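Local coordinates for protein glutamate racemase (Escherichia coli, PDB 2JFN) that belongs to the Asp/Glu/hydantoin racemase family and holds glutamic acid between two alpha/beta sheet units, at residues 25-30 against 88-93; 131-136 against 200-205. All coordinates share one frame; numbering follows the deposited sequence.

Contact 1. Residues 25-30 against 88-93; sequences LVFDSG and AVVACN. With GLU (glutamic acid), chain B.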
loop_
_atom_site.group_PDB
_atom_site.type_symbol
_atom_site.label_atom_id
_atom_site.label_comp_id
_atom_site.label_asym_id
_atom_site.label_seq_id
_atom_site.Cartn_x
_atom_site.Cartn_y
_atom_site.Cartn_z
ATOM N N LEU A 25 8.945 -10.178 0.802
ATOM C CA LEU A 25 7.649 -10.188 0.148
ATOM C C LEU A 25 6.953 -8.856 0.374
ATOM O O LEU A 25 6.934 -8.346 1.492
ATOM C CB LEU A 25 6.759 -11.298 0.719
ATOM C CG LEU A 25 5.270 -11.197 0.365
ATOM C CD1 LEU A 25 5.073 -11.406 -1.140
ATOM C CD2 LEU A 25 4.478 -12.239 1.163
ATOM N N VAL A 26 6.407 -8.291 -0.697
ATOM C CA VAL A 26 5.635 -7.061 -0.612
ATOM C C VAL A 26 4.261 -7.471 -1.163
ATOM O O VAL A 26 4.150 -7.903 -2.317
ATOM C CB VAL A 26 6.235 -5.925 -1.468
ATOM C CG1 VAL A 26 5.366 -4.683 -1.345
ATOM C CG2 VAL A 26 7.669 -5.609 -0.994
ATOM N N PHE A 27 3.234 -7.360 -0.323
ATOM C CA PHE A 27 1.872 -7.750 -0.683
ATOM C C PHE A 27 0.849 -6.619 -0.702
ATOM O O PHE A 27 0.911 -5.694 0.102
ATOM C CB PHE A 27 1.362 -8.816 0.292
ATOM C CG PHE A 27 -0.115 -9.105 0.159
ATOM C CD1 PHE A 27 -0.584 -9.989 -0.811
ATOM C CD2 PHE A 27 -1.040 -8.444 0.962
ATOM C CE1 PHE A 27 -1.951 -10.208 -0.982
ATOM C CE2 PHE A 27 -2.413 -8.654 0.800
ATOM C CZ PHE A 27 -2.868 -9.536 -0.175
ATOM N N ASP A 28 -0.101 -6.717 -1.627
ATOM C CA ASP A 28 -1.198 -5.759 -1.743
ATOM C C ASP A 28 -2.319 -6.435 -2.506
ATOM O O ASP A 28 -2.114 -7.476 -3.133
ATOM C CB ASP A 28 -0.797 -4.495 -2.514
ATOM C CG ASP A 28 -1.930 -3.470 -2.566
ATOM O OD1 ASP A 28 -2.108 -2.791 -3.601
ATOM O OD2 ASP A 28 -2.657 -3.345 -1.559
ATOM N N SER A 29 -3.501 -5.836 -2.457
ATOM C CA SER A 29 -4.655 -6.357 -3.174
ATOM C C SER A 29 -4.466 -6.074 -4.673
ATOM O O SER A 29 -4.976 -6.805 -5.522
ATOM C CB SER A 29 -5.921 -5.669 -2.672
ATOM O OG SER A 29 -5.809 -4.270 -2.845
ATOM N N GLY A 30 -3.723 -5.015 -4.988
ATOM C CA GLY A 30 -3.482 -4.665 -6.377
ATOM C C GLY A 30 -2.121 -4.058 -6.654
ATOM O O GLY A 30 -1.093 -4.604 -6.242
ATOM N N ALA A 88 8.059 -9.916 5.403
ATOM C CA ALA A 88 6.908 -9.641 4.556
ATOM C C ALA A 88 6.288 -8.293 4.913
ATOM O O ALA A 88 6.179 -7.929 6.088
ATOM C CB ALA A 88 5.867 -10.736 4.707
ATOM N N VAL A 89 5.883 -7.558 3.887
ATOM C CA VAL A 89 5.258 -6.256 4.073
ATOM C C VAL A 89 3.831 -6.284 3.550
ATOM O O VAL A 89 3.596 -6.617 2.389
ATOM C CB VAL A 89 6.008 -5.150 3.300
ATOM C CG1 VAL A 89 5.363 -3.797 3.587
ATOM C CG2 VAL A 89 7.484 -5.149 3.675
ATOM N N VAL A 90 2.879 -5.958 4.414
ATOM C CA VAL A 90 1.488 -5.903 4.011
ATOM C C VAL A 90 1.316 -4.446 3.587
ATOM O O VAL A 90 0.864 -3.615 4.374
ATOM C CB VAL A 90 0.552 -6.232 5.193
ATOM C CG1 VAL A 90 -0.900 -6.198 4.739
ATOM C CG2 VAL A 90 0.893 -7.621 5.750
ATOM N N ALA A 91 1.724 -4.144 2.356
ATOM C CA ALA A 91 1.655 -2.780 1.819
ATOM C C ALA A 91 0.251 -2.513 1.319
ATOM O O ALA A 91 0.041 -2.182 0.151
ATOM C CB ALA A 91 2.661 -2.622 0.689
ATOM N N CYS A 92 -0.700 -2.643 2.239
ATOM C CA CYS A 92 -2.114 -2.492 1.954
ATOM C C CYS A 92 -2.824 -2.054 3.240
ATOM O O CYS A 92 -2.872 -2.809 4.206
ATOM C CB CYS A 92 -2.637 -3.859 1.492
ATOM S SG CYS A 92 -4.402 -4.035 1.281
ATOM N N ASN A 93 -3.378 -0.840 3.251
ATOM C CA ASN A 93 -4.075 -0.329 4.436
ATOM C C ASN A 93 -5.312 -1.135 4.823
ATOM O O ASN A 93 -5.547 -1.396 6.006
ATOM C CB ASN A 93 -4.480 1.137 4.241
ATOM C CG ASN A 93 -3.292 2.063 4.132
ATOM O OD1 ASN A 93 -2.643 2.148 3.083
ATOM N ND2 ASN A 93 -2.989 2.765 5.221
HETATM N N GLU B . -3.655 -0.698 -1.716
HETATM C CA GLU B . -4.966 -0.384 -1.140
HETATM C C GLU B . -4.802 -0.186 0.355
HETATM O O GLU B . -3.751 0.392 0.813
HETATM C CB GLU B . -5.946 -1.532 -1.426
HETATM C CG GLU B . -7.302 -0.976 -1.917
HETATM C CD GLU B . -8.370 -2.062 -1.915
HETATM O OE1 GLU B . -9.538 -1.769 -1.678
HETATM O OE2 GLU B . -8.076 -3.237 -2.160
HETATM O OXT GLU B . -5.712 -0.579 1.157
#

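Contact 2. Residues 131-136 against 200-205; sequences GLLATR and VVLGCT. With GLU (glutamic acid), chain B.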
loop_
_atom_site.group_PDB
_atom_site.type_symbol
_atom_site.label_atom_id
_atom_site.label_comp_id
_atom_site.label_asym_id
_atom_site.label_seq_id
_atom_site.Cartn_x
_atom_site.Cartn_y
_atom_site.Cartn_z
ATOM N N GLY A 131 -5.602 16.624 5.807
ATOM C CA GLY A 131 -6.532 15.801 5.062
ATOM C C GLY A 131 -6.089 14.347 5.020
ATOM O O GLY A 131 -4.896 14.042 5.059
ATOM N N LEU A 132 -7.059 13.442 4.959
ATOM C CA LEU A 132 -6.761 12.022 4.876
ATOM C C LEU A 132 -7.493 11.454 3.675
ATOM O O LEU A 132 -8.727 11.440 3.641
ATOM C CB LEU A 132 -7.209 11.288 6.144
ATOM C CG LEU A 132 -7.096 9.751 6.130
ATOM C CD1 LEU A 132 -5.645 9.316 5.939
ATOM C CD2 LEU A 132 -7.640 9.195 7.445
ATOM N N LEU A 133 -6.732 11.030 2.674
ATOM C CA LEU A 133 -7.308 10.425 1.478
ATOM C C LEU A 133 -7.100 8.932 1.641
ATOM O O LEU A 133 -5.967 8.469 1.781
ATOM C CB LEU A 133 -6.586 10.882 0.211
ATOM C CG LEU A 133 -6.908 12.245 -0.383
ATOM C CD1 LEU A 133 -6.101 12.412 -1.660
ATOM C CD2 LEU A 133 -8.405 12.342 -0.684
ATOM N N ALA A 134 -8.191 8.183 1.637
ATOM C CA ALA A 134 -8.113 6.739 1.782
ATOM C C ALA A 134 -9.228 6.130 0.958
ATOM O O ALA A 134 -10.030 6.847 0.364
ATOM C CB ALA A 134 -8.276 6.349 3.248
ATOM N N THR A 135 -9.283 4.807 0.906
ATOM C CA THR A 135 -10.349 4.186 0.154
ATOM C C THR A 135 -11.603 4.216 1.025
ATOM O O THR A 135 -11.523 4.430 2.238
ATOM C CB THR A 135 -9.995 2.746 -0.260
ATOM O OG1 THR A 135 -10.997 2.265 -1.168
ATOM C CG2 THR A 135 -9.900 1.837 0.953
ATOM N N ARG A 136 -12.756 4.009 0.400
ATOM C CA ARG A 136 -14.028 4.056 1.105
ATOM C C ARG A 136 -14.076 3.233 2.388
ATOM O O ARG A 136 -14.570 3.707 3.411
ATOM C CB ARG A 136 -15.162 3.625 0.169
ATOM C CG ARG A 136 -16.539 3.848 0.757
ATOM C CD ARG A 136 -16.703 5.298 1.195
ATOM N NE ARG A 136 -17.854 5.467 2.074
ATOM C CZ ARG A 136 -18.191 6.615 2.653
ATOM N NH1 ARG A 136 -17.463 7.702 2.443
ATOM N NH2 ARG A 136 -19.251 6.669 3.446
ATOM N N VAL A 200 -1.773 16.620 3.136
ATOM C CA VAL A 200 -2.680 15.524 2.802
ATOM C C VAL A 200 -1.998 14.172 2.962
ATOM O O VAL A 200 -0.976 13.907 2.331
ATOM C CB VAL A 200 -3.201 15.637 1.344
ATOM C CG1 VAL A 200 -4.074 14.429 1.003
ATOM C CG2 VAL A 200 -4.014 16.925 1.170
ATOM N N VAL A 201 -2.577 13.327 3.806
ATOM C CA VAL A 201 -2.049 11.990 4.059
ATOM C C VAL A 201 -2.621 11.009 3.045
ATOM O O VAL A 201 -3.831 10.924 2.871
ATOM C CB VAL A 201 -2.448 11.487 5.468
ATOM C CG1 VAL A 201 -1.983 10.040 5.665
ATOM C CG2 VAL A 201 -1.839 12.388 6.532
ATOM N N LEU A 202 -1.752 10.283 2.359
ATOM C CA LEU A 202 -2.224 9.286 1.410
ATOM C C LEU A 202 -2.316 8.010 2.234
ATOM O O LEU A 202 -1.305 7.341 2.483
ATOM C CB LEU A 202 -1.231 9.141 0.256
ATOM C CG LEU A 202 -1.001 10.468 -0.477
ATOM C CD1 LEU A 202 -0.087 10.269 -1.679
ATOM C CD2 LEU A 202 -2.344 11.037 -0.913
ATOM N N GLY A 203 -3.530 7.710 2.688
ATOM C CA GLY A 203 -3.774 6.540 3.518
ATOM C C GLY A 203 -4.208 5.310 2.747
ATOM O O GLY A 203 -4.913 4.448 3.264
ATOM N N CYS A 204 -3.804 5.251 1.488
ATOM C CA CYS A 204 -4.092 4.113 0.628
ATOM C C CYS A 204 -2.809 3.974 -0.182
ATOM O O CYS A 204 -2.363 4.939 -0.804
ATOM C CB CYS A 204 -5.283 4.410 -0.280
ATOM S SG CYS A 204 -5.841 2.983 -1.219
ATOM N N THR A 205 -2.196 2.794 -0.166
ATOM C CA THR A 205 -0.941 2.611 -0.895
ATOM C C THR A 205 -1.082 2.804 -2.406
ATOM O O THR A 205 -0.087 2.909 -3.125
ATOM C CB THR A 205 -0.304 1.225 -0.599
ATOM O OG1 THR A 205 -1.138 0.182 -1.115
ATOM C CG2 THR A 205 -0.145 1.033 0.906
HETATM N N GLU B . -3.655 -0.698 -1.716
HETATM C CA GLU B . -4.966 -0.384 -1.140
HETATM C C GLU B . -4.802 -0.186 0.355
HETATM O O GLU B . -3.751 0.392 0.813
HETATM C CB GLU B . -5.946 -1.532 -1.426
HETATM C CG GLU B . -7.302 -0.976 -1.917
HETATM C CD GLU B . -8.370 -2.062 -1.915
HETATM O OE1 GLU B . -9.538 -1.769 -1.678
HETATM O OE2 GLU B . -8.076 -3.237 -2.160
HETATM O OXT GLU B . -5.712 -0.579 1.157
HETATM O O HOH W 1 -7.002 3.074 2.441
#

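Contact 1. Residues 25-30 against 88-93
Leu25, Val26 and Phe27 pair with Ala88, Val89 and Val90 as adjacent parallel strands of an alpha/beta fold, whose C-terminal ends run into the glutamic acid pocket. The early rungs are tight: Val89 N donates to Leu25 O at 2.7 Å, and Phe27 N points straight at Val89 O (N-H...O 170°). Ala88 is small enough to sit beside bulky Leu25, whose CD2 lies 4.1 Å from Ala88 CB. On the same face the Phe27 ring has Val90 CG1 at its edge and is covered by helix 65-82. Beta-branched Val26 and Val89 suit an extended backbone and fill the other face, where Val26 CG1 meets Ala91 CB at 4.0 Å.

Toward the ligand the ladder slackens: Ala91 N bonds weakly to Phe27 O, amid inverse gamma turns. With CG anti to its N (chi1 -177°), Asp28 reaches Cys92 and the ligand, OD2 lying 3.1 Å from Cys92 CB. The ligand N donates to Asp28 OD2 at 2.8 Å and weakly to OD1; Ser29 OG donates to the ligand OE2 at 2.6 Å, Asn93 N to its O. An Asx turn and Gly33 N position that carboxylate, Gly30 N meeting Asp28 OD1 at 3.1 Å from above the plane.

Contact 2. Residues 131-136 against 200-205
Chi1 of Leu132 (173°) sets CG beside the carbonyl carbon, and chi2 (61°) turns CD1 toward Val201 CG1, 3.7 Å away. Leu133 adopts another first torsion, CG anti to the carbonyl carbon (chi1 -79°), and on the reverse face of the sheet its CG comes within 3.8 Å of Val200 CG1. Leu133 also runs side by side with Leu202, CD1 beside CD2. The beta-branched valines suit an extended backbone, while the longer arm of leucine reaches across to the neighbouring strand. Trp190 of helix 188-191 packs on both Leu133 and Val200.

Backbone bonds join strands 131-134 and 200-202 in a parallel ladder. Its last link is Gly203 N to Leu133 O at 2.7 Å. Gly203 has no side chain, and a CB there would run into Leu132 CD1, which lies 4.1 Å from Gly203 CA. One step further on, a water replaces the direct bond: it donates to Gly203 O at 2.6 Å and accepts from Thr135 N.

The loop then delivers Cys204 and Thr205 to the ligand. Cys204 SG stands 3.5 Å from CA of glutamic acid. Thr205 grips the ligand twice: its N donates to the ligand O at 3.0 Å, and its OG1 accepts from the ligand N at 2.7 Å. A hydroxyl suits this place because it can accept and donate at once; Thr205 OG1 is also hydrogen-bonded to Ala91 O. Apolar contacts and backbone bonds thus hold the strands, while the loop that follows binds both the amino group and the alpha-carboxylate of the ligand through a hydroxyl and a backbone N-H.

From the N terminus, the chain passes through 25-30, then a helix, strand 48-53 and helix 65-82 before 88-93 returns alongside, closing contact 1. Strand 129-134 then starts contact 2, which closes at 200-205 after a longer excursion through strand 156-161 and several helices. The two loops follow in series and neither nest nor cross. In each sheet the first strand lies between the second and third, 48-53 and 87-90 in one, 156-161 and 199-202 in the other. The contact centres are 16 Å apart, and the loops after the strands meet at Ala91 and Thr205. Glutamic acid touches both contacts, tying the two sheet units together at their strand ends.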